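Long-range contacts in conserved membrane protein (Chlamydia abortus, PDB 6GZU), which probably acts as a secreted virulence effector of the CE clan of cysteine proteases, combining deubiquitinating and acetylating activities and inducing Golgi fragmentation: residues I28-K33 with P243-T248; D36-S41 with R99-P104; T47-E52 with E115-M120. One frame throughout, in Å; residues are numbered along the deposited sequence. Where two conformers were deposited one is given.

Six segments come along the chain in the order 28-33, 36-41, 47-52, 99-104, 115-120 and 243-248. Contacts 2 and 3 therefore cross in sequence, and both lie inside the long loop that contact 1 closes. Contact 2, an edge pair of the mixed five-stranded sheet, is central: its centre is about 15 Å from that of contact 1 and about 19 Å from that of contact 3. It touches contact 1 where L37 packs on L30 of helix 20-33, and contact 3 where Y103 meets I51 of helix 51-58. Contacts 1 and 3, with centres about 29 Å apart, lie on opposite sides of the chain's centre. The early part of the chain thus adds the edge strand to the sheet and packs on helix 114-124 and C-terminal loop 243-248.

Contact 1: I28-K33 with P243-T248; sequences IRLSEK and PQRPIT
E32 OE1 is gripped three times. T248 N donates to its syn lone pair over 3.0 Å, nearly straight at 172°, and two waters each donate to it, one also bonded to P246 O and the other to T248 OG1. The second carboxylate oxygen, OE2, accepts from the backbone N of Q249, and I247 CG2 lies only 3.3 Å from that same OE2. The side chains of E32 and I247 cross at about a right angle. The other polar tie is R29 NE to R245 O, 2.8 Å, with the acceptor close to the guanidinium plane. A bend at chi3 (-68°) turns NE of R29 toward this carbonyl, while its NH1 bonds to H26. CD of R29 lies over one face of the R245 guanidinium, and L30 CD2 approaches its edge, 3.8 Å from R245 NH1. I28 CG2 meets I247 CD1 at 3.9 Å, the two side chains again crossing at about a right angle. E32 and R29 thus hold the loop by its backbone. The N-H groups and waters probably steady the carboxylate's negative charge, while the R245 guanidinium, near that of R29, has its charge met by a salt bridge to D213.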
ATOM      1  N   ILE A  28      -7.222   7.880   0.725  1.00 21.42           N
ATOM      2  CA  ILE A  28      -7.658   9.108   0.081  1.00 22.23           C
ATOM      3  C   ILE A  28      -7.693  10.264   1.093  1.00 21.55           C
ATOM      4  O   ILE A  28      -7.259  11.395   0.788  1.00 22.23           O
ATOM      5  CB  ILE A  28      -9.063   8.940  -0.592  1.00 22.06           C
ATOM      6  CG1 ILE A  28      -8.972   8.029  -1.827  1.00 22.85           C
ATOM      7  CG2 ILE A  28      -9.700  10.306  -0.980  1.00 22.07           C
ATOM      8  CD1 ILE A  28      -8.079   8.612  -2.975  1.00 21.63           C
ATOM      9  N   ARG A  29      -8.220  10.004   2.290  1.00 22.40           N
ATOM     10  CA  ARG A  29      -8.180  10.996   3.370  1.00 23.15           C
ATOM     11  C   ARG A  29      -6.730  11.484   3.602  1.00 23.38           C
ATOM     12  O   ARG A  29      -6.468  12.690   3.629  1.00 23.30           O
ATOM     13  CB  ARG A  29      -8.762  10.371   4.626  1.00 25.30           C
ATOM     14  CG  ARG A  29      -8.831  11.211   5.852  1.00 28.27           C
ATOM     15  CD  ARG A  29      -9.491  10.388   6.991  1.00 28.03           C
ATOM     16  NE  ARG A  29     -10.901  10.088   6.784  1.00 28.81           N
ATOM     17  CZ  ARG A  29     -11.468   8.881   6.670  1.00 29.00           C
ATOM     18  NH1 ARG A  29     -10.759   7.747   6.738  1.00 27.51           N
ATOM     19  NH2 ARG A  29     -12.786   8.812   6.456  1.00 32.18           N
ATOM     20  N   LEU A  30      -5.795  10.544   3.717  1.00 22.24           N
ATOM     21  CA  LEU A  30      -4.384  10.896   3.886  1.00 21.64           C
ATOM     22  C   LEU A  30      -3.825  11.658   2.704  1.00 22.62           C
ATOM     23  O   LEU A  30      -3.001  12.557   2.886  1.00 24.09           O
ATOM     24  CB  LEU A  30      -3.539   9.639   4.162  1.00 22.19           C
ATOM     25  CG  LEU A  30      -3.800   9.097   5.560  1.00 22.28           C
ATOM     26  CD1 LEU A  30      -3.124   7.736   5.693  1.00 21.81           C
ATOM     27  CD2 LEU A  30      -3.312  10.047   6.619  1.00 23.63           C
ATOM     28  N   SER A  31      -4.273  11.332   1.495  1.00 21.60           N
ATOM     29  CA  SER A  31      -3.764  12.019   0.305  1.00 22.02           C
ATOM     30  C   SER A  31      -4.183  13.470   0.284  1.00 23.30           C
ATOM     31  O   SER A  31      -3.546  14.263  -0.395  1.00 24.54           O
ATOM     32  CB  SER A  31      -4.212  11.320  -0.989  1.00 23.68           C
ATOM     33  OG  SER A  31      -5.557  11.669  -1.307  1.00 25.09           O
ATOM     34  N   GLU A  32      -5.222  13.847   1.032  1.00 22.50           N
ATOM     35  CA  GLU A  32      -5.651  15.236   1.095  1.00 24.46           C
ATOM     36  C   GLU A  32      -4.729  16.019   2.020  1.00 26.81           C
ATOM     37  O   GLU A  32      -4.564  17.227   1.872  1.00 30.62           O
ATOM     38  CB  GLU A  32      -7.118  15.354   1.560  1.00 25.11           C
ATOM     39  CG  GLU A  32      -8.056  14.725   0.563  1.00 26.68           C
ATOM     40  CD  GLU A  32      -9.511  15.064   0.778  1.00 27.45           C
ATOM     41  OE1 GLU A  32      -9.922  15.542   1.884  1.00 27.47           O
ATOM     42  OE2 GLU A  32     -10.253  14.835  -0.201  1.00 28.43           O
ATOM     43  N   LYS A  33      -4.133  15.321   2.980  1.00 27.43           N
ATOM     44  CA  LYS A  33      -3.191  15.950   3.898  1.00 29.56           C
ATOM     45  C   LYS A  33      -1.761  15.933   3.348  1.00 29.07           C
ATOM     46  O   LYS A  33      -0.984  16.886   3.570  1.00 31.27           O
ATOM     47  CB  LYS A  33      -3.222  15.192   5.216  1.00 32.36           C
ATOM     48  CG  LYS A  33      -2.231  15.692   6.217  1.00 34.74           C
ATOM     49  CD  LYS A  33      -2.406  14.992   7.533  1.00 36.87           C
ATOM     50  CE  LYS A  33      -1.438  15.582   8.537  1.00 40.16           C
ATOM     51  NZ  LYS A  33      -1.214  14.695   9.718  1.00 43.51           N
ATOM     52  N   PRO A 243     -14.328  10.621  12.353  1.00 26.26           N
ATOM     53  CA  PRO A 243     -15.474  11.474  11.951  1.00 24.71           C
ATOM     54  C   PRO A 243     -15.155  12.961  11.858  1.00 26.26           C
ATOM     55  O   PRO A 243     -15.903  13.722  11.221  1.00 26.40           O
ATOM     56  CB  PRO A 243     -16.497  11.200  13.080  1.00 26.52           C
ATOM     57  CG  PRO A 243     -16.172   9.807  13.538  1.00 27.15           C
ATOM     58  CD  PRO A 243     -14.660   9.801  13.538  1.00 26.60           C
ATOM     59  N   GLN A 244     -14.058  13.389  12.476  1.00 25.97           N
ATOM     60  CA  GLN A 244     -13.640  14.782  12.376  1.00 24.95           C
ATOM     61  C   GLN A 244     -12.756  15.040  11.167  1.00 23.47           C
ATOM     62  O   GLN A 244     -12.323  16.170  10.931  1.00 25.63           O
ATOM     63  CB  GLN A 244     -12.919  15.224  13.650  1.00 27.63           C
ATOM     64  CG  GLN A 244     -13.802  15.206  14.921  1.00 29.98           C
ATOM     65  CD  GLN A 244     -13.637  13.925  15.710  1.00 34.10           C
ATOM     66  OE1 GLN A 244     -12.511  13.451  15.915  1.00 36.57           O
ATOM     67  NE2 GLN A 244     -14.772  13.344  16.163  1.00 35.59           N
ATOM     68  N   ARG A 245     -12.506  13.994  10.394  1.00 24.44           N
ATOM     69  CA  ARG A 245     -11.619  14.061   9.227  1.00 25.12           C
ATOM     70  C   ARG A 245     -12.288  13.650   7.895  1.00 25.32           C
ATOM     71  O   ARG A 245     -11.831  12.721   7.225  1.00 26.31           O
ATOM     72  CB  ARG A 245     -10.378  13.176   9.469  1.00 26.79           C
ATOM     73  CG  ARG A 245      -9.603  13.511  10.741  1.00 27.78           C
ATOM     74  CD  ARG A 245      -8.629  12.387  11.100  1.00 32.31           C
ATOM     75  NE  ARG A 245      -7.544  12.297  10.152  1.00 34.80           N
ATOM     76  CZ  ARG A 245      -6.645  11.319  10.160  1.00 35.69           C
ATOM     77  NH1 ARG A 245      -5.700  11.313   9.256  1.00 37.55           N
ATOM     78  NH2 ARG A 245      -6.729  10.326  11.053  1.00 36.88           N
ATOM     79  N   PRO A 246     -13.359  14.358   7.502  1.00 25.18           N
ATOM     80  CA  PRO A 246     -14.079  13.999   6.285  1.00 25.18           C
ATOM     81  C   PRO A 246     -13.219  14.252   5.048  1.00 24.95           C
ATOM     82  O   PRO A 246     -12.317  15.107   5.029  1.00 25.23           O
ATOM     83  CB  PRO A 246     -15.268  14.951   6.313  1.00 25.41           C
ATOM     84  CG  PRO A 246     -14.760  16.143   7.148  1.00 26.50           C
ATOM     85  CD  PRO A 246     -13.971  15.481   8.213  1.00 25.71           C
ATOM     86  N   ILE A 247     -13.540  13.519   3.997  1.00 23.45           N
ATOM     87  CA  ILE A 247     -12.919  13.734   2.687  1.00 23.72           C
ATOM     88  C   ILE A 247     -13.622  14.925   2.059  1.00 25.44           C
ATOM     89  O   ILE A 247     -14.851  14.976   2.044  1.00 29.58           O
ATOM     90  CB  ILE A 247     -13.061  12.478   1.836  1.00 24.12           C
ATOM     91  CG1 ILE A 247     -12.126  11.368   2.385  1.00 25.85           C
ATOM     92  CG2 ILE A 247     -12.781  12.804   0.340  1.00 26.73           C
ATOM     93  CD1 ILE A 247     -12.404  10.030   1.789  1.00 28.06           C
ATOM     94  N   THR A 248     -12.871  15.927   1.598  1.00 25.64           N
ATOM     95  CA  THR A 248     -13.519  17.142   1.058  1.00 26.85           C
ATOM     96  C   THR A 248     -13.039  17.523  -0.348  1.00 27.77           C
ATOM     97  O   THR A 248     -13.623  18.399  -0.979  1.00 29.92           O
ATOM     98  CB  THR A 248     -13.331  18.424   1.955  1.00 28.64           C
ATOM     99  OG1 THR A 248     -11.930  18.793   1.949  1.00 29.73           O
ATOM    100  CG2 THR A 248     -13.782  18.153   3.379  1.00 29.29           C
TER
HETATM  101  O   HOH W   1      -9.595  14.312   4.303  1.00 29.83           O
HETATM  102  O   HOH W   2      -9.936  17.769   3.392  1.00 40.23           O

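Contact 2: D36-S41 with R99-P104; sequences DLFVPS and RIYAYP
D36 and F38 pair with R99, I100 and A102 through the backbone. D36 O takes two successive amides, R99 N at 2.9 Å and I100 N at 3.1 Å. F38 N donates to I100 O at 2.8 Å, and A102 N to F38 O closes the series as a weak bond. L37 pairs with I100 and F38 with Y101, both in parallel register. The hydrogen bonding then stops: P40, which has no N-H, sets CD 3.0 Å from A102 O, a buried oxygen without a hydrogen-bond partner in the model.

Aromatic contacts occupy the F38 side of the sheet. The F38 and Y101 planes are inclined by 26° and slid apart, so the rings barely overlap but still touch, F38 CD1 3.3 Å from Y101 CD2; CB of F38 also makes a CH-pi contact over the Y101 face, 3.8 Å from its centroid. H80, a zinc ligand, meets the F38 ring steeply. Farther along, P40 CB touches Y103 CE2 at 3.5 Å, and Y103 OH bonds to D58.

Aliphatic packing holds the other side, where L37 CD1 lies 4.1 Å from I100 CG2 and equally far from A102 CB, with L30 of helix 20-33 against L37. Strand 37-38 is thus a short parallel edge strand of the mixed central sheet, with its F38 side next to the zinc site.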
ATOM      1  N   ASP A  36       2.138  14.402  -1.526  1.00 26.32           N
ATOM      2  CA  ASP A  36       3.164  13.515  -2.076  0.51 27.48           C
ATOM      3  C   ASP A  36       2.731  12.059  -2.099  1.00 24.13           C
ATOM      4  O   ASP A  36       3.465  11.197  -2.574  1.00 24.91           O
ATOM      5  CB  ASP A  36       4.430  13.579  -1.224  0.51 31.74           C
ATOM      6  CG  ASP A  36       5.254  14.824  -1.467  0.51 35.78           C
ATOM      7  OD1 ASP A  36       5.099  15.462  -2.535  0.51 36.10           O
ATOM      8  OD2 ASP A  36       6.077  15.148  -0.582  0.51 37.25           O
ATOM      9  N   LEU A  37       1.566  11.746  -1.518  1.00 22.84           N
ATOM     10  CA  LEU A  37       1.148  10.352  -1.422  1.00 22.25           C
ATOM     11  C   LEU A  37       0.363   9.914  -2.636  1.00 21.91           C
ATOM     12  O   LEU A  37      -0.675  10.516  -2.950  1.00 22.66           O
ATOM     13  CB  LEU A  37       0.247  10.183  -0.206  1.00 20.72           C
ATOM     14  CG  LEU A  37      -0.352   8.795   0.024  1.00 20.29           C
ATOM     15  CD1 LEU A  37       0.757   7.814   0.388  1.00 21.18           C
ATOM     16  CD2 LEU A  37      -1.455   8.796   1.130  1.00 20.50           C
ATOM     17  N   PHE A  38       0.844   8.872  -3.303  1.00 20.38           N
ATOM     18  CA  PHE A  38       0.129   8.193  -4.360  1.00 19.77           C
ATOM     19  C   PHE A  38      -0.750   7.081  -3.756  1.00 18.19           C
ATOM     20  O   PHE A  38      -0.268   6.183  -3.037  1.00 20.50           O
ATOM     21  CB  PHE A  38       1.130   7.568  -5.317  1.00 21.66           C
ATOM     22  CG  PHE A  38       0.515   6.762  -6.408  1.00 22.56           C
ATOM     23  CD1 PHE A  38       0.283   5.394  -6.241  1.00 22.85           C
ATOM     24  CD2 PHE A  38       0.228   7.335  -7.638  1.00 25.25           C
ATOM     25  CE1 PHE A  38      -0.255   4.640  -7.248  1.00 24.21           C
ATOM     26  CE2 PHE A  38      -0.328   6.557  -8.673  1.00 26.75           C
ATOM     27  CZ  PHE A  38      -0.585   5.233  -8.469  1.00 25.90           C
ATOM     28  N   VAL A  39      -2.032   7.119  -4.086  1.00 20.35           N
ATOM     29  CA  VAL A  39      -2.978   6.065  -3.707  1.00 20.00           C
ATOM     30  C   VAL A  39      -3.216   5.187  -4.934  1.00 19.67           C
ATOM     31  O   VAL A  39      -3.561   5.696  -6.003  1.00 21.86           O
ATOM     32  CB  VAL A  39      -4.274   6.720  -3.299  1.00 21.79           C
ATOM     33  CG1 VAL A  39      -5.349   5.629  -2.929  1.00 22.15           C
ATOM     34  CG2 VAL A  39      -4.001   7.698  -2.129  1.00 24.92           C
ATOM     35  N   PRO A  40      -2.967   3.873  -4.803  1.00 20.15           N
ATOM     36  CA  PRO A  40      -3.106   2.946  -5.926  1.00 21.12           C
ATOM     37  C   PRO A  40      -4.541   2.587  -6.219  1.00 20.46           C
ATOM     38  O   PRO A  40      -5.473   3.196  -5.686  1.00 22.60           O
ATOM     39  CB  PRO A  40      -2.316   1.705  -5.469  1.00 21.26           C
ATOM     40  CG  PRO A  40      -2.553   1.680  -3.970  1.00 22.70           C
ATOM     41  CD  PRO A  40      -2.527   3.190  -3.572  1.00 20.14           C
ATOM     42  N   SER A  41      -4.738   1.592  -7.065  1.00 20.25           N
ATOM     43  CA  SER A  41      -6.075   1.299  -7.589  1.00 20.63           C
ATOM     44  C   SER A  41      -7.122   1.158  -6.500  1.00 21.31           C
ATOM     45  O   SER A  41      -6.923   0.440  -5.522  1.00 23.86           O
ATOM     46  CB  SER A  41      -6.025  -0.022  -8.337  1.00 22.13           C
ATOM     47  OG  SER A  41      -7.347  -0.446  -8.636  1.00 23.23           O
ATOM     48  N   ARG A  99       5.793  10.999  -4.242  1.00 24.54           N
ATOM     49  CA  ARG A  99       7.033  10.518  -3.621  1.00 25.45           C
ATOM     50  C   ARG A  99       6.880   9.280  -2.765  1.00 22.32           C
ATOM     51  O   ARG A  99       7.836   8.518  -2.564  1.00 24.03           O
ATOM     52  CB  ARG A  99       7.618  11.608  -2.728  1.00 29.07           C
ATOM     53  CG  ARG A  99       7.908  12.887  -3.474  1.00 31.51           C
ATOM     54  CD  ARG A  99       8.788  12.625  -4.720  1.00 34.32           C
ATOM     55  NE  ARG A  99      10.172  12.274  -4.372  1.00 35.81           N
ATOM     56  CZ  ARG A  99      11.084  11.888  -5.265  1.00 37.48           C
ATOM     57  NH1 ARG A  99      10.715  11.759  -6.535  1.00 38.72           N
ATOM     58  NH2 ARG A  99      12.355  11.641  -4.900  1.00 36.60           N
ATOM     59  N   ILE A 100       5.679   9.054  -2.250  1.00 21.98           N
ATOM     60  CA  ILE A 100       5.410   7.942  -1.360  1.00 21.45           C
ATOM     61  C   ILE A 100       4.234   7.180  -1.950  1.00 20.93           C
ATOM     62  O   ILE A 100       3.162   7.782  -2.236  1.00 21.60           O
ATOM     63  CB  ILE A 100       5.090   8.416   0.074  1.00 22.25           C
ATOM     64  CG1 ILE A 100       6.265   9.225   0.630  1.00 23.92           C
ATOM     65  CG2 ILE A 100       4.727   7.187   0.955  1.00 21.38           C
ATOM     66  CD1 ILE A 100       6.054   9.813   1.968  1.00 27.24           C
ATOM     67  N   TYR A 101       4.416   5.868  -2.147  1.00 19.70           N
ATOM     68  CA  TYR A 101       3.417   5.023  -2.801  1.00 19.19           C
ATOM     69  C   TYR A 101       3.025   3.940  -1.820  1.00 18.33           C
ATOM     70  O   TYR A 101       3.861   3.135  -1.430  1.00 21.08           O
ATOM     71  CB  TYR A 101       4.023   4.393  -4.068  1.00 20.40           C
ATOM     72  CG  TYR A 101       4.305   5.399  -5.171  1.00 20.20           C
ATOM     73  CD1 TYR A 101       5.287   6.375  -5.020  1.00 20.69           C
ATOM     74  CD2 TYR A 101       3.623   5.328  -6.405  1.00 20.10           C
ATOM     75  CE1 TYR A 101       5.520   7.312  -6.054  1.00 22.48           C
ATOM     76  CE2 TYR A 101       3.870   6.227  -7.446  1.00 21.58           C
ATOM     77  CZ  TYR A 101       4.811   7.221  -7.249  1.00 22.50           C
ATOM     78  OH  TYR A 101       5.052   8.152  -8.248  1.00 24.57           O
ATOM     79  N   ALA A 102       1.757   3.894  -1.414  1.00 16.78           N
ATOM     80  CA  ALA A 102       1.356   2.962  -0.373  1.00 17.38           C
ATOM     81  C   ALA A 102       0.290   1.977  -0.847  1.00 16.92           C
ATOM     82  O   ALA A 102      -0.807   2.423  -1.238  1.00 18.33           O
ATOM     83  CB  ALA A 102       0.897   3.702   0.875  1.00 21.00           C
ATOM     84  N   TYR A 103       0.570   0.672  -0.773  1.00 16.09           N
ATOM     85  CA  TYR A 103      -0.267  -0.350  -1.375  1.00 16.50           C
ATOM     86  C   TYR A 103      -0.824  -1.301  -0.354  1.00 17.04           C
ATOM     87  O   TYR A 103      -0.089  -2.077   0.276  1.00 17.77           O
ATOM     88  CB  TYR A 103       0.603  -1.229  -2.307  1.00 17.08           C
ATOM     89  CG  TYR A 103       1.145  -0.486  -3.499  1.00 18.44           C
ATOM     90  CD1 TYR A 103       2.305   0.305  -3.394  1.00 19.13           C
ATOM     91  CD2 TYR A 103       0.449  -0.505  -4.705  1.00 19.52           C
ATOM     92  CE1 TYR A 103       2.763   1.024  -4.508  1.00 19.48           C
ATOM     93  CE2 TYR A 103       0.876   0.223  -5.817  1.00 19.25           C
ATOM     94  CZ  TYR A 103       2.009   1.002  -5.708  1.00 18.86           C
ATOM     95  OH  TYR A 103       2.418   1.702  -6.826  1.00 20.38           O
ATOM     96  N   PRO A 104      -2.147  -1.318  -0.227  1.00 16.83           N
ATOM     97  CA  PRO A 104      -2.785  -2.390   0.575  1.00 19.03           C
ATOM     98  C   PRO A 104      -2.533  -3.718  -0.124  1.00 18.05           C
ATOM     99  O   PRO A 104      -2.704  -3.839  -1.358  1.00 19.15           O
ATOM    100  CB  PRO A 104      -4.285  -2.020   0.520  1.00 20.04           C
ATOM    101  CG  PRO A 104      -4.262  -0.494   0.257  1.00 20.07           C
ATOM    102  CD  PRO A 104      -3.103  -0.285  -0.676  1.00 18.18           C
TER

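Contact 3: T47-E52 with E115-M120; sequences TCFSIE and EEMNSM
The turn leading into helix 51-58 packs T47 and F49 against M117, a residue of helix 114-124. M117 reaches toward the turn with CG anti to the backbone N (chi1 -166°), and its chain then bends at both chi2 and chi3. The first bend is met by T47, whose CG2 touches M117 CG at 3.7 Å; the two side chains slide past each other in opposite directions. F49 crosses M117 at about a right angle. M117 CB lies at the F49 ring edge, in plane and 3.9 Å from CD2, while the M117 methyl CE comes to 3.8 Å from F49 CE2. C48 SG is modelled near the same methyl, but the residue has two conformers, so this contact is doubtful.

T47 also shapes its own turn. Its OG1 accepts weak bonds from F49 N and S50 N, the first of them forming an ST turn. In return T47 N donates to S50 OG over 3.0 Å. S50 N is shared between OG1, weakly, and T47 O, which also accepts from I51 N at 2.9 Å.

No direct hydrogen bond crosses between the segments. A water lies 2.7 Å from T47 OG1 and donates to N118 OD1, one residue beyond M117. Around this core, P114 and L161 of helix 159-174 touch the F49 side chain, the proline from helix 114-124, and W106 and H107 of strand 100-107 pack on M117. M121 of helix 114-124 adds a further contact to T47.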
ATOM      1  N   THR A  47      -1.409  -8.243  -4.201  1.00 20.30           N
ATOM      2  CA  THR A  47      -1.080  -9.461  -3.452  1.00 19.63           C
ATOM      3  C   THR A  47       0.423  -9.631  -3.527  1.00 19.78           C
ATOM      4  O   THR A  47       1.112  -8.896  -4.244  1.00 19.85           O
ATOM      5  CB  THR A  47      -1.705 -10.724  -4.093  1.00 22.24           C
ATOM      6  OG1 THR A  47      -1.051 -10.993  -5.352  1.00 22.93           O
ATOM      7  CG2 THR A  47      -3.212 -10.543  -4.327  1.00 24.97           C
ATOM      8  N   CYS A  48       0.968 -10.640  -2.871  1.00 21.63           N
ATOM      9  CA  CYS A  48       2.408 -10.862  -2.965  0.68 21.17           C
ATOM     10  C   CYS A  48       2.847 -11.157  -4.408  1.00 22.83           C
ATOM     11  O   CYS A  48       3.985 -10.905  -4.748  1.00 23.45           O
ATOM     12  CB  CYS A  48       2.859 -11.996  -2.029  0.68 22.18           C
ATOM     13  SG  CYS A  48       2.040 -13.594  -2.284  0.68 24.11           S
ATOM     14  N   PHE A  49       1.944 -11.688  -5.220  1.00 23.15           N
ATOM     15  CA  PHE A  49       2.272 -12.045  -6.597  1.00 25.20           C
ATOM     16  C   PHE A  49       2.121 -10.875  -7.547  1.00 24.16           C
ATOM     17  O   PHE A  49       2.735 -10.894  -8.603  1.00 26.96           O
ATOM     18  CB  PHE A  49       1.413 -13.220  -7.083  1.00 25.96           C
ATOM     19  CG  PHE A  49       1.629 -14.482  -6.321  1.00 27.90           C
ATOM     20  CD1 PHE A  49       2.830 -15.130  -6.375  1.00 28.31           C
ATOM     21  CD2 PHE A  49       0.619 -15.016  -5.558  1.00 28.08           C
ATOM     22  CE1 PHE A  49       3.043 -16.295  -5.663  1.00 28.86           C
ATOM     23  CE2 PHE A  49       0.809 -16.196  -4.869  1.00 28.93           C
ATOM     24  CZ  PHE A  49       2.020 -16.858  -4.925  1.00 29.77           C
ATOM     25  N   SER A  50       1.328  -9.867  -7.183  1.00 22.84           N
ATOM     26  CA  SER A  50       1.030  -8.778  -8.118  1.00 21.35           C
ATOM     27  C   SER A  50       1.628  -7.454  -7.709  1.00 20.34           C
ATOM     28  O   SER A  50       1.664  -6.508  -8.524  1.00 22.76           O
ATOM     29  CB  SER A  50      -0.468  -8.626  -8.315  1.00 22.47           C
ATOM     30  OG  SER A  50      -1.034  -8.106  -7.127  1.00 22.52           O
ATOM     31  N   ILE A  51       2.168  -7.351  -6.495  1.00 19.88           N
ATOM     32  CA  ILE A  51       2.627  -6.041  -5.993  1.00 18.83           C
ATOM     33  C   ILE A  51       3.802  -5.472  -6.821  1.00 19.07           C
ATOM     34  O   ILE A  51       3.804  -4.290  -7.094  1.00 18.79           O
ATOM     35  CB  ILE A  51       2.955  -6.110  -4.455  1.00 18.82           C
ATOM     36  CG1 ILE A  51       3.422  -4.774  -3.903  1.00 19.46           C
ATOM     37  CG2 ILE A  51       4.014  -7.173  -4.161  1.00 19.74           C
ATOM     38  CD1 ILE A  51       2.410  -3.625  -3.998  1.00 20.23           C
ATOM     39  N   GLU A  52       4.757  -6.292  -7.263  1.00 19.83           N
ATOM     40  CA  GLU A  52       5.887  -5.719  -7.986  1.00 20.18           C
ATOM     41  C   GLU A  52       5.396  -5.091  -9.306  1.00 20.74           C
ATOM     42  O   GLU A  52       5.804  -3.968  -9.673  1.00 20.59           O
ATOM     43  CB  GLU A  52       6.972  -6.757  -8.250  1.00 21.88           C
ATOM     44  CG  GLU A  52       8.084  -6.212  -9.149  1.00 23.06           C
ATOM     45  CD  GLU A  52       9.139  -7.238  -9.392  1.00 25.00           C
ATOM     46  OE1 GLU A  52       8.844  -8.464  -9.465  1.00 27.51           O
ATOM     47  OE2 GLU A  52      10.307  -6.843  -9.525  1.00 26.66           O
ATOM     48  N   GLU A 115      -3.070 -17.602  -9.735  1.00 39.04           N
ATOM     49  CA  GLU A 115      -4.460 -17.955 -10.056  1.00 39.95           C
ATOM     50  C   GLU A 115      -5.255 -18.217  -8.776  1.00 39.83           C
ATOM     51  O   GLU A 115      -6.324 -17.620  -8.559  1.00 40.44           O
ATOM     52  CB  GLU A 115      -4.542 -19.157 -11.009  1.00 40.94           C
ATOM     53  N   GLU A 116      -4.732 -19.081  -7.907  1.00 39.03           N
ATOM     54  CA  GLU A 116      -5.374 -19.309  -6.607  1.00 38.98           C
ATOM     55  C   GLU A 116      -5.540 -18.020  -5.780  1.00 36.07           C
ATOM     56  O   GLU A 116      -6.637 -17.751  -5.265  1.00 36.42           O
ATOM     57  CB  GLU A 116      -4.628 -20.382  -5.798  1.00 41.15           C
ATOM     58  CG  GLU A 116      -4.778 -21.804  -6.330  1.00 45.95           C
ATOM     59  CD  GLU A 116      -3.802 -22.760  -5.677  1.00 49.47           C
ATOM     60  OE1 GLU A 116      -3.287 -22.429  -4.577  1.00 49.09           O
ATOM     61  OE2 GLU A 116      -3.545 -23.847  -6.264  1.00 51.35           O
ATOM     62  N   MET A 117      -4.483 -17.212  -5.655  1.00 33.60           N
ATOM     63  CA  MET A 117      -4.560 -16.001  -4.840  1.00 30.82           C
ATOM     64  C   MET A 117      -5.593 -15.057  -5.451  1.00 32.43           C
ATOM     65  O   MET A 117      -6.418 -14.445  -4.758  1.00 32.03           O
ATOM     66  CB  MET A 117      -3.200 -15.274  -4.757  1.00 29.50           C
ATOM     67  CG  MET A 117      -3.147 -14.216  -3.663  1.00 29.24           C
ATOM     68  SD  MET A 117      -3.201 -14.900  -2.007  1.00 30.25           S
ATOM     69  CE  MET A 117      -1.532 -15.599  -1.887  1.00 30.42           C
ATOM     70  N   ASN A 118      -5.561 -14.932  -6.770  1.00 34.76           N
ATOM     71  CA  ASN A 118      -6.532 -14.034  -7.375  1.00 38.67           C
ATOM     72  C   ASN A 118      -7.996 -14.426  -7.258  1.00 38.45           C
ATOM     73  O   ASN A 118      -8.859 -13.569  -7.003  1.00 38.13           O
ATOM     74  CB  ASN A 118      -6.152 -13.692  -8.789  1.00 42.84           C
ATOM     75  CG  ASN A 118      -5.626 -12.330  -8.855  1.00 46.53           C
ATOM     76  OD1 ASN A 118      -4.610 -12.022  -8.215  1.00 47.82           O
ATOM     77  ND2 ASN A 118      -6.374 -11.451  -9.491  1.00 46.09           N
ATOM     78  N   SER A 119      -8.266 -15.713  -7.419  1.00 37.86           N
ATOM     79  CA  SER A 119      -9.627 -16.195  -7.336  1.00 39.88           C
ATOM     80  C   SER A 119     -10.147 -15.988  -5.930  1.00 39.89           C
ATOM     81  O   SER A 119     -11.282 -15.527  -5.729  1.00 42.07           O
ATOM     82  CB  SER A 119      -9.698 -17.661  -7.711  1.00 41.59           C
ATOM     83  OG  SER A 119     -11.024 -18.109  -7.524  1.00 43.33           O
ATOM     84  N   MET A 120      -9.314 -16.339  -4.952  1.00 38.03           N
ATOM     85  CA  MET A 120      -9.668 -16.132  -3.557  1.00 35.54           C
ATOM     86  C   MET A 120      -9.879 -14.657  -3.276  1.00 33.97           C
ATOM     87  O   MET A 120     -10.867 -14.271  -2.664  1.00 34.66           O
ATOM     88  CB  MET A 120      -8.606 -16.688  -2.632  1.00 35.59           C
ATOM     89  CG  MET A 120      -8.430 -18.163  -2.749  1.00 39.39           C
ATOM     90  SD  MET A 120      -7.479 -18.764  -1.339  1.00 42.17           S
ATOM     91  CE  MET A 120      -8.584 -18.168  -0.059  1.00 40.75           C
TER
HETATM   92  O   HOH W   3      -2.294 -12.419  -7.288  1.00 32.81           O